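Long-range contact in histidine triad (HIT) protein (Clostridium difficile, PDB 4EGU), which binds guanosine-5'-monophosphate and zinc and, as a histidine triad (HIT) protein, probably acts on nucleotides as a hydrolase or transferase: residues F84-N89 / L101-L106. Residues are numbered along the deposited sequence; the frame is centred on the assembly and turned at random. Where two conformers were deposited one is given.
Sequences FRVINN and LHYHIL. With 5GP (guanosine-5'-monophosphate), chain C.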
loop_
_atom_site.group_PDB
_atom_site.type_symbol
_atom_site.label_atom_id
_atom_site.label_comp_id
_atom_site.label_asym_id
_atom_site.label_seq_id
_atom_site.Cartn_x
_atom_site.Cartn_y
_atom_site.Cartn_z
ATOM N N PHE A 84 -2.033 -8.322 -8.421
ATOM C CA PHE A 84 -2.932 -7.804 -7.403
ATOM C C PHE A 84 -2.554 -6.358 -7.099
ATOM O O PHE A 84 -1.488 -5.903 -7.490
ATOM C CB PHE A 84 -2.910 -8.676 -6.126
ATOM C CG PHE A 84 -1.563 -8.840 -5.479
ATOM C CD1 PHE A 84 -0.683 -9.829 -5.885
ATOM C CD2 PHE A 84 -1.198 -8.029 -4.415
ATOM C CE1 PHE A 84 0.529 -10.009 -5.255
ATOM C CE2 PHE A 84 0.019 -8.202 -3.775
ATOM C CZ PHE A 84 0.885 -9.193 -4.195
ATOM N N ARG A 85 -3.431 -5.667 -6.384
ATOM C CA ARG A 85 -3.179 -4.297 -5.961
ATOM C C ARG A 85 -3.394 -4.209 -4.452
ATOM O O ARG A 85 -4.302 -4.839 -3.898
ATOM C CB ARG A 85 -4.135 -3.337 -6.694
ATOM C CG ARG A 85 -3.847 -1.869 -6.454
ATOM C CD ARG A 85 -4.724 -0.988 -7.323
ATOM N NE ARG A 85 -4.426 -1.207 -8.724
ATOM C CZ ARG A 85 -5.269 -0.990 -9.730
ATOM N NH1 ARG A 85 -6.479 -0.506 -9.501
ATOM N NH2 ARG A 85 -4.909 -1.314 -10.944
ATOM N N VAL A 86 -2.531 -3.416 -3.823
ATOM C CA VAL A 86 -2.591 -3.157 -2.383
ATOM C C VAL A 86 -2.881 -1.662 -2.194
ATOM O O VAL A 86 -2.201 -0.827 -2.777
ATOM C CB VAL A 86 -1.268 -3.526 -1.726
ATOM C CG1 VAL A 86 -1.262 -3.176 -0.240
ATOM C CG2 VAL A 86 -0.936 -4.995 -1.951
ATOM N N ILE A 87 -3.881 -1.340 -1.381
ATOM C CA ILE A 87 -4.300 0.037 -1.164
ATOM C C ILE A 87 -4.453 0.314 0.335
ATOM O O ILE A 87 -5.101 -0.446 1.064
ATOM C CB ILE A 87 -5.629 0.357 -1.873
ATOM C CG1 ILE A 87 -5.590 -0.041 -3.352
ATOM C CG2 ILE A 87 -5.934 1.857 -1.715
ATOM C CD1 ILE A 87 -6.293 -1.342 -3.621
ATOM N N ASN A 88 -3.894 1.445 0.768
ATOM C CA ASN A 88 -4.217 2.027 2.064
ATOM C C ASN A 88 -4.813 3.412 1.841
ATOM O O ASN A 88 -4.239 4.230 1.118
ATOM C CB ASN A 88 -2.990 2.147 2.980
ATOM C CG ASN A 88 -3.363 2.749 4.322
ATOM O OD1 ASN A 88 -3.223 3.952 4.538
ATOM N ND2 ASN A 88 -3.864 1.931 5.212
ATOM N N ASN A 89 -5.941 3.656 2.479
ATOM C CA ASN A 89 -6.612 4.944 2.469
ATOM C C ASN A 89 -6.410 5.612 3.826
ATOM O O ASN A 89 -6.792 5.062 4.854
ATOM C CB ASN A 89 -8.109 4.726 2.237
ATOM C CG ASN A 89 -8.423 4.128 0.890
ATOM O OD1 ASN A 89 -7.713 4.338 -0.091
ATOM N ND2 ASN A 89 -9.489 3.354 0.834
ATOM N N LEU A 101 -6.517 0.948 11.049
ATOM C CA LEU A 101 -5.559 0.610 9.995
ATOM C C LEU A 101 -5.972 -0.645 9.246
ATOM O O LEU A 101 -6.168 -1.720 9.825
ATOM C CB LEU A 101 -4.159 0.374 10.553
ATOM C CG LEU A 101 -3.059 0.230 9.493
ATOM C CD1 LEU A 101 -2.722 1.592 8.865
ATOM C CD2 LEU A 101 -1.850 -0.427 10.069
ATOM N N HIS A 102 -6.013 -0.545 7.933
ATOM C CA HIS A 102 -6.333 -1.689 7.094
ATOM C C HIS A 102 -5.749 -1.503 5.721
ATOM O O HIS A 102 -5.663 -0.385 5.218
ATOM C CB HIS A 102 -7.893 -1.859 6.974
ATOM C CG HIS A 102 -8.609 -0.670 6.395
ATOM N ND1 HIS A 102 -8.991 0.376 7.190
ATOM C CD2 HIS A 102 -9.029 -0.362 5.140
ATOM C CE1 HIS A 102 -9.602 1.296 6.457
ATOM N NE2 HIS A 102 -9.648 0.866 5.209
ATOM N N TYR A 103 -5.402 -2.616 5.103
ATOM C CA TYR A 103 -4.977 -2.653 3.726
ATOM C C TYR A 103 -5.983 -3.452 2.927
ATOM O O TYR A 103 -6.407 -4.520 3.336
ATOM C CB TYR A 103 -3.574 -3.280 3.599
ATOM C CG TYR A 103 -2.500 -2.318 4.027
ATOM C CD1 TYR A 103 -2.305 -1.967 5.348
ATOM C CD2 TYR A 103 -1.726 -1.675 3.079
ATOM C CE1 TYR A 103 -1.332 -1.020 5.703
ATOM C CE2 TYR A 103 -0.749 -0.736 3.423
ATOM C CZ TYR A 103 -0.568 -0.416 4.730
ATOM O OH TYR A 103 0.355 0.526 5.095
ATOM N N HIS A 104 -6.338 -2.926 1.766
ATOM C CA HIS A 104 -7.144 -3.644 0.790
ATOM C C HIS A 104 -6.234 -4.414 -0.152
ATOM O O HIS A 104 -5.272 -3.848 -0.675
ATOM C CB HIS A 104 -7.944 -2.669 -0.073
ATOM C CG HIS A 104 -8.905 -1.792 0.650
ATOM N ND1 HIS A 104 -10.255 -2.065 0.676
ATOM C CD2 HIS A 104 -8.721 -0.590 1.267
ATOM C CE1 HIS A 104 -10.850 -1.091 1.345
ATOM N NE2 HIS A 104 -9.950 -0.184 1.705
ATOM N N ILE A 105 -6.589 -5.677 -0.413
ATOM C CA ILE A 105 -6.012 -6.444 -1.508
ATOM C C ILE A 105 -7.115 -6.639 -2.543
ATOM O O ILE A 105 -8.179 -7.162 -2.214
ATOM C CB ILE A 105 -5.538 -7.851 -1.096
ATOM C CG1 ILE A 105 -4.716 -7.899 0.188
ATOM C CG2 ILE A 105 -4.755 -8.478 -2.252
ATOM C CD1 ILE A 105 -4.482 -9.348 0.667
ATOM N N LEU A 106 -6.838 -6.227 -3.781
ATOM C CA LEU A 106 -7.739 -6.481 -4.915
ATOM C C LEU A 106 -7.047 -7.435 -5.867
ATOM O O LEU A 106 -5.899 -7.206 -6.245
ATOM C CB LEU A 106 -8.064 -5.199 -5.668
ATOM C CG LEU A 106 -8.709 -4.090 -4.829
ATOM C CD1 LEU A 106 -9.028 -2.896 -5.731
ATOM C CD2 LEU A 106 -9.934 -4.510 -4.069
HETATM P P 5GP C . -12.214 2.250 3.624
HETATM O O1P 5GP C . -13.030 2.934 2.549
HETATM O O2P 5GP C . -12.389 2.783 5.019
HETATM O O3P 5GP C . -10.792 2.234 3.255
HETATM O "O5'" 5GP C . -12.549 0.717 3.585
HETATM C "C5'" 5GP C . -13.424 0.152 4.532
HETATM C "C4'" 5GP C . -14.011 -1.098 3.987
HETATM O "O4'" 5GP C . -14.671 -1.794 5.047
HETATM C "C3'" 5GP C . -15.055 -0.881 2.889
HETATM O "O3'" 5GP C . -14.577 -1.408 1.649
HETATM C "C2'" 5GP C . -16.286 -1.677 3.386
HETATM O "O2'" 5GP C . -16.966 -2.424 2.396
HETATM C "C1'" 5GP C . -15.695 -2.562 4.493
HETATM N N9 5GP C . -16.620 -2.891 5.568
HETATM C C8 5GP C . -17.334 -1.990 6.270
HETATM N N7 5GP C . -18.053 -2.615 7.222
HETATM C C5 5GP C . -17.771 -3.930 7.124
HETATM C C6 5GP C . -18.216 -5.036 7.833
HETATM O O6 5GP C . -19.055 -4.971 8.783
HETATM N N1 5GP C . -17.689 -6.208 7.447
HETATM C C2 5GP C . -16.791 -6.339 6.436
HETATM N N2 5GP C . -16.352 -7.575 6.152
HETATM N N3 5GP C . -16.343 -5.299 5.716
HETATM C C4 5GP C . -16.846 -4.099 6.082
HETATM O O HOH W 1 -7.078 1.913 4.311
#
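Strands 84-89 and 103-106 run antiparallel, their axes 4.6 Å apart, and are joined by two reciprocal pairs of backbone hydrogen bonds, Arg85 with Leu106 and Ile87 with His104. Beyond the last pair a water bridges the two segments, accepting from Asn89 N and donating to His102 O. Asn88 CG, anti to the backbone N (chi1 -180°), sends ND2 to the same carbonyl, 2.9 Å from His102 O, in a bent bond (131°) with the donor above the carbonyl plane. Asn88 CB makes a CH-pi contact over one Tyr103 face, offset toward the rim, 4.0 Å from the centroid, while Val86 CG1 meets the ring edge 3.7 Å from CD2. On the sheet face of Ile87 and His104, Ile87 CD1 touches Leu106 CD1 at 3.8 Å. Here three donors converge on one phosphate oxygen of GMP: O3P lies 2.6 Å from His102 NE2, almost straight (176°), and 3.0 Å from both His104 NE2 and Asn89 ND2. Second-shell bonds position all three: His102 ND1 to His100 O, His104 ND1 to His40 NE2, Asn89 OD1 to Arg85 of the second subunit, whose strand continues the sheet. With both nitrogens donating, ND1 to a carbonyl that can only accept, His102 is probably a cationic imidazolium beside the phosphate. Because NE2, the predicted site of the nucleotidyl-histidine intermediate, gives its hydrogen to O3P, this resembles a product complex, not the attacking state.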